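Local coordinates for polyhedrin (Antheraea mylitta cypovirus 4, PDB 5A9C), which probably assembles into the crystalline polyhedra (occlusion bodies) that embed and protect cypovirus particles outside the insect host, at residues M37-V42 against A53-F58; A44-G49 against L71-G76; G49-F54 against N183-V188; V84-N89 against R134-P139. One frame throughout, in Å; residues are numbered along the deposited sequence.

Contact 1: M37-V42 against A53-F58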
loop_
_atom_site.group_PDB
_atom_site.type_symbol
_atom_site.label_atom_id
_atom_site.label_comp_id
_atom_site.label_asym_id
_atom_site.label_seq_id
_atom_site.Cartn_x
_atom_site.Cartn_y
_atom_site.Cartn_z
ATOM N N MET A 37 14.741 -9.735 8.442
ATOM C CA MET A 37 14.261 -9.319 7.137
ATOM C C MET A 37 14.205 -10.500 6.178
ATOM O O MET A 37 15.026 -11.417 6.248
ATOM C CB MET A 37 15.151 -8.213 6.564
ATOM C CG MET A 37 15.136 -6.930 7.375
ATOM S SD MET A 37 13.508 -6.155 7.435
ATOM C CE MET A 37 13.337 -5.628 5.735
ATOM N N MET A 38 13.213 -10.478 5.296
ATOM C CA MET A 38 13.153 -11.405 4.177
ATOM C C MET A 38 13.382 -10.610 2.901
ATOM O O MET A 38 13.288 -9.382 2.901
ATOM C CB MET A 38 11.800 -12.119 4.133
ATOM C CG MET A 38 11.626 -13.185 5.205
ATOM S SD MET A 38 9.919 -13.749 5.351
ATOM C CE MET A 38 9.166 -12.293 6.070
ATOM N N ARG A 39 13.699 -11.301 1.814
ATOM C CA ARG A 39 13.964 -10.610 0.564
ATOM C C ARG A 39 13.404 -11.377 -0.615
ATOM O O ARG A 39 13.782 -12.523 -0.865
ATOM C CB ARG A 39 15.466 -10.377 0.380
ATOM C CG ARG A 39 15.798 -9.382 -0.722
ATOM C CD ARG A 39 17.254 -8.966 -0.647
ATOM N NE ARG A 39 17.549 -7.838 -1.524
ATOM C CZ ARG A 39 18.665 -7.120 -1.455
ATOM N NH1 ARG A 39 19.587 -7.410 -0.545
ATOM N NH2 ARG A 39 18.859 -6.107 -2.289
ATOM N N VAL A 40 12.489 -10.739 -1.332
ATOM C CA VAL A 40 11.915 -11.325 -2.532
ATOM C C VAL A 40 12.219 -10.413 -3.704
ATOM O O VAL A 40 12.026 -9.200 -3.624
ATOM C CB VAL A 40 10.393 -11.517 -2.399
ATOM C CG1 VAL A 40 9.790 -11.945 -3.730
ATOM C CG2 VAL A 40 10.088 -12.547 -1.329
ATOM N N VAL A 41 12.722 -10.997 -4.785
ATOM C CA VAL A 41 13.042 -10.222 -5.969
ATOM C C VAL A 41 12.390 -10.826 -7.200
ATOM O O VAL A 41 12.463 -12.036 -7.429
ATOM C CB VAL A 41 14.560 -10.134 -6.196
ATOM C CG1 VAL A 41 14.862 -9.222 -7.378
ATOM C CG2 VAL A 41 15.260 -9.636 -4.931
ATOM N N VAL A 42 11.745 -9.972 -7.985
ATOM C CA VAL A 42 11.174 -10.378 -9.257
ATOM C C VAL A 42 12.041 -9.811 -10.376
ATOM O O VAL A 42 12.089 -8.597 -10.583
ATOM C CB VAL A 42 9.727 -9.871 -9.413
ATOM C CG1 VAL A 42 9.138 -10.341 -10.740
ATOM C CG2 VAL A 42 8.869 -10.341 -8.245
ATOM N N ALA A 53 14.534 -5.376 -12.188
ATOM C CA ALA A 53 14.311 -6.084 -10.937
ATOM C C ALA A 53 13.400 -5.305 -9.999
ATOM O O ALA A 53 13.573 -4.103 -9.802
ATOM C CB ALA A 53 15.642 -6.387 -10.256
ATOM N N PHE A 54 12.414 -6.001 -9.442
ATOM C CA PHE A 54 11.592 -5.459 -8.371
ATOM C C PHE A 54 12.013 -6.132 -7.070
ATOM O O PHE A 54 11.677 -7.290 -6.817
ATOM C CB PHE A 54 10.108 -5.684 -8.661
ATOM C CG PHE A 54 9.655 -5.078 -9.958
ATOM C CD1 PHE A 54 9.806 -5.768 -11.150
ATOM C CD2 PHE A 54 9.111 -3.804 -9.992
ATOM C CE1 PHE A 54 9.406 -5.208 -12.347
ATOM C CE2 PHE A 54 8.709 -3.240 -11.187
ATOM C CZ PHE A 54 8.856 -3.941 -12.365
ATOM N N ASP A 55 12.759 -5.389 -6.259
ATOM C CA ASP A 55 13.447 -5.930 -5.092
ATOM C C ASP A 55 12.758 -5.502 -3.799
ATOM O O ASP A 55 12.748 -4.319 -3.457
ATOM C CB ASP A 55 14.890 -5.429 -5.102
ATOM C CG ASP A 55 15.765 -6.122 -4.082
ATOM O OD1 ASP A 55 15.230 -6.775 -3.164
ATOM O OD2 ASP A 55 17.000 -5.996 -4.203
ATOM N N TYR A 56 12.186 -6.468 -3.084
ATOM C CA TYR A 56 11.433 -6.182 -1.868
ATOM C C TYR A 56 12.126 -6.748 -0.634
ATOM O O TYR A 56 12.458 -7.930 -0.588
ATOM C CB TYR A 56 10.020 -6.770 -1.948
ATOM C CG TYR A 56 9.229 -6.353 -3.169
ATOM C CD1 TYR A 56 9.302 -7.084 -4.346
ATOM C CD2 TYR A 56 8.408 -5.232 -3.141
ATOM C CE1 TYR A 56 8.582 -6.715 -5.463
ATOM C CE2 TYR A 56 7.684 -4.848 -4.255
ATOM C CZ TYR A 56 7.776 -5.595 -5.415
ATOM O OH TYR A 56 7.060 -5.224 -6.527
ATOM N N VAL A 57 12.345 -5.900 0.365
ATOM C CA VAL A 57 12.753 -6.377 1.680
ATOM C C VAL A 57 11.652 -6.065 2.688
ATOM O O VAL A 57 11.054 -4.989 2.653
ATOM C CB VAL A 57 14.110 -5.798 2.130
ATOM C CG1 VAL A 57 15.200 -6.203 1.149
ATOM C CG2 VAL A 57 14.047 -4.284 2.257
ATOM N N PHE A 58 11.388 -7.019 3.575
ATOM C CA PHE A 58 10.228 -6.966 4.462
ATOM C C PHE A 58 10.398 -7.979 5.587
ATOM O O PHE A 58 10.970 -9.046 5.376
ATOM C CB PHE A 58 8.964 -7.305 3.672
ATOM C CG PHE A 58 8.988 -8.682 3.065
ATOM C CD1 PHE A 58 9.708 -8.928 1.906
ATOM C CD2 PHE A 58 8.309 -9.730 3.660
ATOM C CE1 PHE A 58 9.743 -10.193 1.348
ATOM C CE2 PHE A 58 8.336 -10.997 3.106
ATOM C CZ PHE A 58 9.055 -11.227 1.945
#
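Arg39 grips Asp55 side-on through two nitrogens: Arg39 NH2 lies 2.7 Å from Asp55 OD2, and Arg39 NE donates over 3.0 Å to the syn lone pair of Asp55 OD1. The guanidinium and carboxylate planes are only 27° apart, which favours this paired salt bridge. Arginine suits the place by its length: chi1 (-166°) sets CG anti to the backbone N, and the chain then runs extended from CG to NE toward Asp55, diagonal to its own strand partner, Val57; on the way Arg39 CG passes 3.7 Å from Val57 CG1. The strands are the arms of an antiparallel hairpin, 38-45 and 51-58, within a six-stranded sheet, and Val40 with Tyr56 is the middle of the three hydrogen-bonded pairs between 38-42 and 54-58. On the face carrying Met38, Val40 and Phe58, Met38 CB sits over the Phe58 ring, 3.9 Å from its centroid, while the sulfur makes an oblique Met-aromatic contact. Val40 CG2 meets the ring edge, 3.6 Å from Phe58 CE1. Phe58 CG lies between its backbone N and carbonyl carbon (chi1 61°), and from there the ring reaches over the neighbouring strand. Farther out, the hydroxyl of Tyr191 also hydrogen-bonds Asp55 OD2, and Trp110 of the second subunit packs on Arg39.

Contact 2: A44-G49 against L71-G76. Residues 74, 75, 76 of segment 71-76 come from a tag, linker or insertion.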
loop_
_atom_site.group_PDB
_atom_site.type_symbol
_atom_site.label_atom_id
_atom_site.label_comp_id
_atom_site.label_asym_id
_atom_site.label_seq_id
_atom_site.Cartn_x
_atom_site.Cartn_y
_atom_site.Cartn_z
ATOM N N ALA A 44 12.604 -9.314 -14.166
ATOM C CA ALA A 44 11.951 -9.351 -15.473
ATOM C C ALA A 44 12.986 -9.410 -16.595
ATOM O O ALA A 44 13.915 -8.603 -16.630
ATOM C CB ALA A 44 11.038 -8.142 -15.652
ATOM N N GLN A 45 12.823 -10.369 -17.502
ATOM C CA GLN A 45 13.733 -10.532 -18.632
ATOM C C GLN A 45 13.099 -10.037 -19.928
ATOM O O GLN A 45 11.984 -10.428 -20.269
ATOM C CB GLN A 45 14.127 -12.002 -18.795
ATOM C CG GLN A 45 14.913 -12.290 -20.064
ATOM C CD GLN A 45 14.979 -13.767 -20.396
ATOM O OE1 GLN A 45 14.140 -14.552 -19.958
ATOM N NE2 GLN A 45 15.984 -14.153 -21.173
ATOM N N TYR A 46 13.818 -9.189 -20.655
ATOM C CA TYR A 46 13.310 -8.634 -21.905
ATOM C C TYR A 46 14.099 -9.154 -23.099
ATOM O O TYR A 46 15.263 -9.529 -22.961
ATOM C CB TYR A 46 13.338 -7.102 -21.863
ATOM C CG TYR A 46 12.563 -6.529 -20.700
ATOM C CD1 TYR A 46 11.193 -6.325 -20.787
ATOM C CD2 TYR A 46 13.199 -6.211 -19.510
ATOM C CE1 TYR A 46 10.481 -5.811 -19.726
ATOM C CE2 TYR A 46 12.495 -5.696 -18.442
ATOM C CZ TYR A 46 11.135 -5.500 -18.554
ATOM O OH TYR A 46 10.428 -4.988 -17.490
ATOM N N PRO A 47 13.457 -9.185 -24.277
ATOM C CA PRO A 47 14.076 -9.644 -25.527
ATOM C C PRO A 47 15.369 -8.892 -25.829
ATOM O O PRO A 47 16.265 -9.434 -26.475
ATOM C CB PRO A 47 13.017 -9.303 -26.579
ATOM C CG PRO A 47 11.728 -9.333 -25.833
ATOM C CD PRO A 47 12.044 -8.812 -24.462
ATOM N N SER A 48 15.452 -7.651 -25.362
ATOM C CA SER A 48 16.626 -6.818 -25.580
ATOM C C SER A 48 17.866 -7.400 -24.907
ATOM O O SER A 48 18.994 -7.059 -25.262
ATOM C CB SER A 48 16.373 -5.410 -25.043
ATOM O OG SER A 48 16.083 -5.450 -23.654
ATOM N N GLY A 49 17.651 -8.277 -23.934
ATOM C CA GLY A 49 18.739 -8.812 -23.137
ATOM C C GLY A 49 18.851 -8.073 -21.818
ATOM O O GLY A 49 19.590 -8.482 -20.920
ATOM N N LEU A 71 5.533 -3.597 -15.692
ATOM C CA LEU A 71 6.350 -4.680 -16.232
ATOM C C LEU A 71 7.023 -4.309 -17.550
ATOM O O LEU A 71 7.932 -5.002 -18.005
ATOM C CB LEU A 71 5.508 -5.945 -16.414
ATOM C CG LEU A 71 5.120 -6.719 -15.152
ATOM C CD1 LEU A 71 4.114 -7.808 -15.482
ATOM C CD2 LEU A 71 6.354 -7.320 -14.492
ATOM N N LEU A 72 6.578 -3.218 -18.163
ATOM C CA LEU A 72 7.140 -2.791 -19.440
ATOM C C LEU A 72 8.573 -2.296 -19.307
ATOM O O LEU A 72 8.948 -1.700 -18.297
ATOM C CB LEU A 72 6.282 -1.695 -20.075
ATOM C CG LEU A 72 4.930 -2.094 -20.668
ATOM C CD1 LEU A 72 4.153 -0.853 -21.076
ATOM C CD2 LEU A 72 5.109 -3.027 -21.854
ATOM N N GLU A 73 9.364 -2.543 -20.345
ATOM C CA GLU A 73 10.711 -2.000 -20.449
ATOM C C GLU A 73 10.631 -0.537 -20.885
ATOM O O GLU A 73 9.605 -0.092 -21.396
ATOM C CB GLU A 73 11.514 -2.812 -21.468
ATOM C CG GLU A 73 12.938 -2.340 -21.687
ATOM C CD GLU A 73 13.705 -3.238 -22.636
ATOM O OE1 GLU A 73 13.206 -3.495 -23.753
ATOM O OE2 GLU A 73 14.807 -3.691 -22.267
ATOM N N GLY A 74 11.711 0.211 -20.677
ATOM C CA GLY A 74 11.754 1.603 -21.086
ATOM C C GLY A 74 11.354 1.786 -22.539
ATOM O O GLY A 74 10.638 2.728 -22.884
ATOM N N SER A 75 11.816 0.878 -23.393
ATOM C CA SER A 75 11.487 0.921 -24.812
ATOM C C SER A 75 9.992 0.720 -25.020
ATOM O O SER A 75 9.431 1.150 -26.028
ATOM C CB SER A 75 12.261 -0.154 -25.575
ATOM O OG SER A 75 11.759 -1.447 -25.286
ATOM N N GLY A 76 9.351 0.064 -24.058
ATOM C CA GLY A 76 7.930 -0.210 -24.136
ATOM C C GLY A 76 7.643 -1.673 -24.408
ATOM O O GLY A 76 6.506 -2.053 -24.681
#
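Tyr46 offers one face of its ring to Glu73, whose CB lies 3.7 Å from the ring centroid in a CH-pi contact. Two type I beta turns meet here: Tyr46 to Gly49, in the connection between the hairpin strands 38-45 and 51-58, and Glu73 to Gly76, whose last three residues are an engineered insertion. In the first turn Gly49 N returns to Tyr46 O over 2.9 Å, with Gly49 in a positive-phi conformation that glycine adopts readily. The Glu73 side chain is extended, CG anti to the backbone N (chi1 179°), and slides past Tyr46 in the opposite direction; carboxylate and ring planes lie stacked, 19° apart. Its charged end reaches Ser48, a short side chain that places its hydroxyl beside the carboxylate: Ser48 OG donates to Glu73 OE2 over 2.6 Å, on the syn lone pair, and the same Ser48 oxygen is hydrogen-bonded to Arg50 N. Ser75 OG, from the insertion, binds Glu73 OE1 at 2.9 Å, so both carboxylate oxygens are held. At the far end of the ring tyrosine suits the place through its hydroxyl: Tyr46 OH donates to Leu71 O over 2.5 Å, approaching from above the carbonyl plane, 49° out of it.

Contact 3: G49-F54 against N183-V188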
loop_
_atom_site.group_PDB
_atom_site.type_symbol
_atom_site.label_atom_id
_atom_site.label_comp_id
_atom_site.label_asym_id
_atom_site.label_seq_id
_atom_site.Cartn_x
_atom_site.Cartn_y
_atom_site.Cartn_z
ATOM N N GLY A 49 17.651 -8.277 -23.934
ATOM C CA GLY A 49 18.739 -8.812 -23.137
ATOM C C GLY A 49 18.851 -8.073 -21.818
ATOM O O GLY A 49 19.590 -8.482 -20.920
ATOM N N ARG A 50 18.109 -6.976 -21.705
ATOM C CA ARG A 50 18.068 -6.194 -20.477
ATOM C C ARG A 50 17.128 -6.846 -19.468
ATOM O O ARG A 50 16.279 -7.655 -19.833
ATOM C CB ARG A 50 17.598 -4.767 -20.766
ATOM C CG ARG A 50 18.411 -4.050 -21.829
ATOM C CD ARG A 50 17.966 -2.605 -21.978
ATOM N NE ARG A 50 19.106 -1.696 -21.936
ATOM C CZ ARG A 50 19.535 -1.087 -20.835
ATOM N NH1 ARG A 50 18.914 -1.282 -19.679
ATOM N NH2 ARG A 50 20.586 -0.280 -20.892
ATOM N N TYR A 51 17.299 -6.486 -18.200
ATOM C CA TYR A 51 16.450 -6.977 -17.120
ATOM C C TYR A 51 15.979 -5.812 -16.263
ATOM O O TYR A 51 16.635 -4.772 -16.193
ATOM C CB TYR A 51 17.220 -7.950 -16.221
ATOM C CG TYR A 51 17.431 -9.339 -16.787
ATOM C CD1 TYR A 51 18.352 -9.567 -17.803
ATOM C CD2 TYR A 51 16.724 -10.428 -16.286
ATOM C CE1 TYR A 51 18.553 -10.839 -18.314
ATOM C CE2 TYR A 51 16.923 -11.706 -16.788
ATOM C CZ TYR A 51 17.835 -11.904 -17.803
ATOM O OH TYR A 51 18.032 -13.170 -18.308
ATOM N N LYS A 52 14.839 -5.990 -15.608
ATOM C CA LYS A 52 14.402 -5.053 -14.583
ATOM C C LYS A 52 14.026 -5.825 -13.328
ATOM O O LYS A 52 13.296 -6.814 -13.394
ATOM C CB LYS A 52 13.229 -4.197 -15.060
ATOM C CG LYS A 52 12.827 -3.127 -14.054
ATOM C CD LYS A 52 12.103 -1.958 -14.708
ATOM C CE LYS A 52 10.737 -2.353 -15.239
ATOM N NZ LYS A 52 10.044 -1.191 -15.876
ATOM N N ALA A 53 14.534 -5.376 -12.188
ATOM C CA ALA A 53 14.311 -6.084 -10.937
ATOM C C ALA A 53 13.400 -5.305 -9.999
ATOM O O ALA A 53 13.573 -4.103 -9.802
ATOM C CB ALA A 53 15.642 -6.387 -10.256
ATOM N N PHE A 54 12.414 -6.001 -9.442
ATOM C CA PHE A 54 11.592 -5.459 -8.371
ATOM C C PHE A 54 12.013 -6.132 -7.070
ATOM O O PHE A 54 11.677 -7.290 -6.817
ATOM C CB PHE A 54 10.108 -5.684 -8.661
ATOM C CG PHE A 54 9.655 -5.078 -9.958
ATOM C CD1 PHE A 54 9.806 -5.768 -11.150
ATOM C CD2 PHE A 54 9.111 -3.804 -9.992
ATOM C CE1 PHE A 54 9.406 -5.208 -12.347
ATOM C CE2 PHE A 54 8.709 -3.240 -11.187
ATOM C CZ PHE A 54 8.856 -3.941 -12.365
ATOM N N ASN A 183 21.602 -3.583 -17.616
ATOM C CA ASN A 183 21.894 -3.595 -19.047
ATOM C C ASN A 183 22.043 -5.009 -19.601
ATOM O O ASN A 183 21.625 -5.293 -20.720
ATOM C CB ASN A 183 23.158 -2.782 -19.349
ATOM C CG ASN A 183 23.012 -1.318 -18.981
ATOM O OD1 ASN A 183 21.912 -0.765 -19.011
ATOM N ND2 ASN A 183 24.123 -0.682 -18.629
ATOM N N THR A 184 22.640 -5.895 -18.807
ATOM C CA THR A 184 22.944 -7.251 -19.258
ATOM C C THR A 184 22.706 -8.247 -18.133
ATOM O O THR A 184 22.593 -7.855 -16.974
ATOM C CB THR A 184 24.414 -7.374 -19.697
ATOM O OG1 THR A 184 25.269 -7.211 -18.558
ATOM C CG2 THR A 184 24.755 -6.318 -20.739
ATOM N N GLU A 185 22.645 -9.535 -18.462
ATOM C CA GLU A 185 22.469 -10.544 -17.420
ATOM C C GLU A 185 23.656 -10.578 -16.461
ATOM O O GLU A 185 23.490 -10.848 -15.277
ATOM C CB GLU A 185 22.234 -11.945 -17.997
ATOM C CG GLU A 185 21.622 -12.886 -16.958
ATOM C CD GLU A 185 21.626 -14.351 -17.360
ATOM O OE1 GLU A 185 22.302 -14.722 -18.343
ATOM O OE2 GLU A 185 20.939 -15.139 -16.676
ATOM N N SER A 186 24.854 -10.317 -16.974
ATOM C CA SER A 186 26.040 -10.326 -16.127
ATOM C C SER A 186 25.866 -9.367 -14.952
ATOM O O SER A 186 26.278 -9.664 -13.833
ATOM C CB SER A 186 27.301 -9.988 -16.934
ATOM O OG SER A 186 27.204 -8.703 -17.521
ATOM N N ASP A 187 25.239 -8.224 -15.208
ATOM C CA ASP A 187 24.954 -7.257 -14.155
ATOM C C ASP A 187 23.957 -7.817 -13.143
ATOM O O ASP A 187 24.107 -7.624 -11.933
ATOM C CB ASP A 187 24.418 -5.954 -14.750
ATOM C CG ASP A 187 25.456 -5.219 -15.578
ATOM O OD1 ASP A 187 26.656 -5.319 -15.253
ATOM O OD2 ASP A 187 25.069 -4.540 -16.551
ATOM N N VAL A 188 22.938 -8.507 -13.642
ATOM C CA VAL A 188 21.959 -9.141 -12.768
ATOM C C VAL A 188 22.652 -10.168 -11.887
ATOM O O VAL A 188 22.447 -10.205 -10.677
ATOM C CB VAL A 188 20.854 -9.853 -13.571
ATOM C CG1 VAL A 188 19.907 -10.583 -12.628
ATOM C CG2 VAL A 188 20.095 -8.857 -14.431
HETATM O O HOH W 1 21.605 -10.048 -21.347
#
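Gly49 reaches Glu185 through a single water, which donates to Gly49 O over 2.6 Å and accepts from Glu185 N at 3.1 Å, giving a partner to an N-H of the first helical turn. Next, Arg50 lays its guanidinium with one face over Asn183 CA, the two side chains running side by side. The Arg50 NH2 to Asn183 OD1 hydrogen bond is modelled at 2.4 Å, too short to be taken literally, and the guanidinium and amide planes stand 73° apart. This is where strand 176-182, outermost in the sheet within this chain, hands over to helix 185-195. Thr184 is the N-cap residue, its OG1 hydrogen-bonded to Ser186 OG at 2.7 Å. Tyr51 begins the strand that pairs with 176-182 and points toward the helix. Tyr51 CB lies 3.5 Å from Val188 CG2, and Tyr51 CG, anti to the carbonyl carbon (chi1 -76°), meets the same Val188 CG2 at 3.6 Å. Valine gives the buried side of the helix a compact side chain, which also touches Phe43 and Phe182 of the sheet. Farther along the ring, Tyr51 CE1 packs 3.9 Å from Glu185 CB. The polar ends find partners nearby: Tyr51 OH hydrogen-bonds Gln202 NE2, and Glu185 OE2 bonds the Tyr199 hydroxyl.

Contact 4: V84-N89 against R134-P139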
loop_
_atom_site.group_PDB
_atom_site.type_symbol
_atom_site.label_atom_id
_atom_site.label_comp_id
_atom_site.label_asym_id
_atom_site.label_seq_id
_atom_site.Cartn_x
_atom_site.Cartn_y
_atom_site.Cartn_z
ATOM N N VAL A 84 11.462 -15.322 -10.108
ATOM C CA VAL A 84 11.043 -14.890 -8.786
ATOM C C VAL A 84 11.939 -15.540 -7.741
ATOM O O VAL A 84 11.993 -16.766 -7.630
ATOM C CB VAL A 84 9.561 -15.216 -8.508
ATOM C CG1 VAL A 84 9.150 -14.663 -7.150
ATOM C CG2 VAL A 84 8.678 -14.629 -9.596
ATOM N N SER A 85 12.653 -14.705 -6.996
ATOM C CA SER A 85 13.622 -15.165 -6.012
ATOM C C SER A 85 13.086 -14.968 -4.597
ATOM O O SER A 85 12.817 -13.842 -4.186
ATOM C CB SER A 85 14.934 -14.399 -6.187
ATOM O OG SER A 85 15.886 -14.759 -5.199
ATOM N N PHE A 86 12.927 -16.067 -3.861
ATOM C CA PHE A 86 12.435 -16.028 -2.482
ATOM C C PHE A 86 13.593 -16.261 -1.516
ATOM O O PHE A 86 14.299 -17.260 -1.628
ATOM C CB PHE A 86 11.402 -17.136 -2.247
ATOM C CG PHE A 86 10.114 -16.965 -3.006
ATOM C CD1 PHE A 86 9.982 -17.450 -4.297
ATOM C CD2 PHE A 86 9.018 -16.364 -2.407
ATOM C CE1 PHE A 86 8.789 -17.310 -4.991
ATOM C CE2 PHE A 86 7.821 -16.222 -3.089
ATOM C CZ PHE A 86 7.705 -16.697 -4.385
ATOM N N ASN A 87 13.781 -15.365 -0.552
ATOM C CA ASN A 87 14.901 -15.509 0.374
ATOM C C ASN A 87 14.553 -15.159 1.818
ATOM O O ASN A 87 13.923 -14.134 2.088
ATOM C CB ASN A 87 16.100 -14.678 -0.096
ATOM C CG ASN A 87 16.425 -14.898 -1.564
ATOM O OD1 ASN A 87 17.262 -15.732 -1.913
ATOM N ND2 ASN A 87 15.756 -14.153 -2.433
ATOM N N GLY A 88 14.974 -16.023 2.739
ATOM C CA GLY A 88 14.764 -15.803 4.158
ATOM C C GLY A 88 13.966 -16.907 4.825
ATOM O O GLY A 88 13.782 -17.992 4.266
ATOM N N ASN A 89 13.489 -16.620 6.031
ATOM C CA ASN A 89 12.696 -17.565 6.803
ATOM C C ASN A 89 11.257 -17.620 6.300
ATOM O O ASN A 89 10.309 -17.351 7.040
ATOM C CB ASN A 89 12.728 -17.181 8.284
ATOM C CG ASN A 89 12.030 -18.194 9.166
ATOM O OD1 ASN A 89 11.928 -19.370 8.822
ATOM N ND2 ASN A 89 11.547 -17.742 10.318
ATOM N N ARG A 134 14.662 -20.014 -2.436
ATOM C CA ARG A 134 14.019 -20.723 -3.539
ATOM C C ARG A 134 13.918 -19.784 -4.741
ATOM O O ARG A 134 13.894 -18.565 -4.583
ATOM C CB ARG A 134 12.617 -21.198 -3.146
ATOM C CG ARG A 134 12.554 -22.068 -1.906
ATOM C CD ARG A 134 13.209 -23.413 -2.134
ATOM N NE ARG A 134 12.857 -24.365 -1.087
ATOM C CZ ARG A 134 13.515 -24.498 0.061
ATOM N NH1 ARG A 134 14.569 -23.733 0.325
ATOM N NH2 ARG A 134 13.113 -25.399 0.950
ATOM N N ALA A 135 13.860 -20.345 -5.944
ATOM C CA ALA A 135 13.683 -19.526 -7.137
ATOM C C ALA A 135 12.864 -20.267 -8.185
ATOM O O ALA A 135 12.925 -21.491 -8.286
ATOM C CB ALA A 135 15.031 -19.102 -7.705
ATOM N N VAL A 136 12.091 -19.521 -8.964
ATOM C CA VAL A 136 11.262 -20.132 -9.991
ATOM C C VAL A 136 11.201 -19.228 -11.207
ATOM O O VAL A 136 11.109 -18.006 -11.079
ATOM C CB VAL A 136 9.828 -20.409 -9.472
ATOM C CG1 VAL A 136 9.157 -19.116 -9.044
ATOM C CG2 VAL A 136 9.000 -21.118 -10.534
ATOM N N TYR A 137 11.286 -19.830 -12.388
ATOM C CA TYR A 137 11.105 -19.086 -13.625
ATOM C C TYR A 137 9.665 -19.213 -14.098
ATOM O O TYR A 137 9.094 -20.303 -14.091
ATOM C CB TYR A 137 12.052 -19.581 -14.720
ATOM C CG TYR A 137 11.803 -18.908 -16.051
ATOM C CD1 TYR A 137 12.207 -17.598 -16.271
ATOM C CD2 TYR A 137 11.146 -19.574 -17.079
ATOM C CE1 TYR A 137 11.973 -16.972 -17.480
ATOM C CE2 TYR A 137 10.908 -18.952 -18.293
ATOM C CZ TYR A 137 11.324 -17.653 -18.487
ATOM O OH TYR A 137 11.093 -17.026 -19.692
ATOM N N VAL A 138 9.085 -18.092 -14.506
ATOM C CA VAL A 138 7.700 -18.060 -14.950
ATOM C C VAL A 138 7.609 -17.344 -16.287
ATOM O O VAL A 138 7.797 -16.134 -16.356
ATOM C CB VAL A 138 6.810 -17.324 -13.931
ATOM C CG1 VAL A 138 5.344 -17.385 -14.355
ATOM C CG2 VAL A 138 6.996 -17.914 -12.539
ATOM N N PRO A 139 7.334 -18.093 -17.364
ATOM C CA PRO A 139 7.171 -17.443 -18.668
ATOM C C PRO A 139 5.920 -16.566 -18.692
ATOM O O PRO A 139 4.902 -16.920 -18.096
ATOM C CB PRO A 139 7.039 -18.623 -19.637
ATOM C CG PRO A 139 6.616 -19.775 -18.795
ATOM C CD PRO A 139 7.244 -19.560 -17.453
#
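Arg134 pairs with Phe86 through two backbone hydrogen bonds, Arg134 N to Phe86 O at 2.9 Å and Phe86 N to Arg134 O at 2.8 Å. Their first side-chain carbons stand level on the same face, Arg134 CB 4.3 Å from Phe86 CB, but then they part: the arginine bends at CG (chi2 -68°) and leads away to a cation-pi contact with Trp92, whose side chain also touches Phe86. Aliphatic at its root and charged at its end, arginine suits a position that is only partly exposed. Ala135 comes next, on the opposite face, in a non-hydrogen-bonded pair with Ser85; its CA-H points at a carbonyl, Ala135 CA lying 3.3 Å from Val84 O. The strands 81-87 and 133-139 are antiparallel neighbours in the six-stranded sheet, and the face carrying Phe86 packs on the three-stranded sheet through Val97, Val148 and Ala150, a setting that suits a large apolar ring. On the face carrying Ser85 and Ala135 the chemistry is polar instead: Asn87 ND2 donates to Ser85 OG over 2.8 Å, nearly straight at 166° and close to the amide plane, and that serine oxygen is also hydrogen-bonded to Ala198 O. Trp110 of the second subunit packs on Asn87. Val136 returns to the apolar face opposite Val84, with Val84 N donating to Val136 O at 2.9 Å. Val136 CG1, set between its backbone N and carbonyl carbon (chi1 60°), is the branch that meets the neighbouring strand: it lies 4.0 Å from Val84 CB and, more loosely, 4.5 Å from Phe86 CE1 at the ring edge.

How the contacts relate
From the N terminus, contact 1 closes the shortest loop, the hairpin of strands 38-45 and 51-58. Contact 2 starts inside that hairpin and ends beyond it at 71-76, so its span crosses that of contact 1. Contact 3 leaves from the same turn, shares Gly49 with contact 2 and Ala53 and Phe54 with contact 1, crosses contact 2, and closes the longest loop by bringing in helix 185-195. Contact 4 opens and closes within that long span and follows contact 1 in series. The six-stranded sheet unites them: strand 81-87 lies beside strand 38-45, with Val41 O probably hydrogen-bonded to Ser85 N, joining contacts 1 and 4.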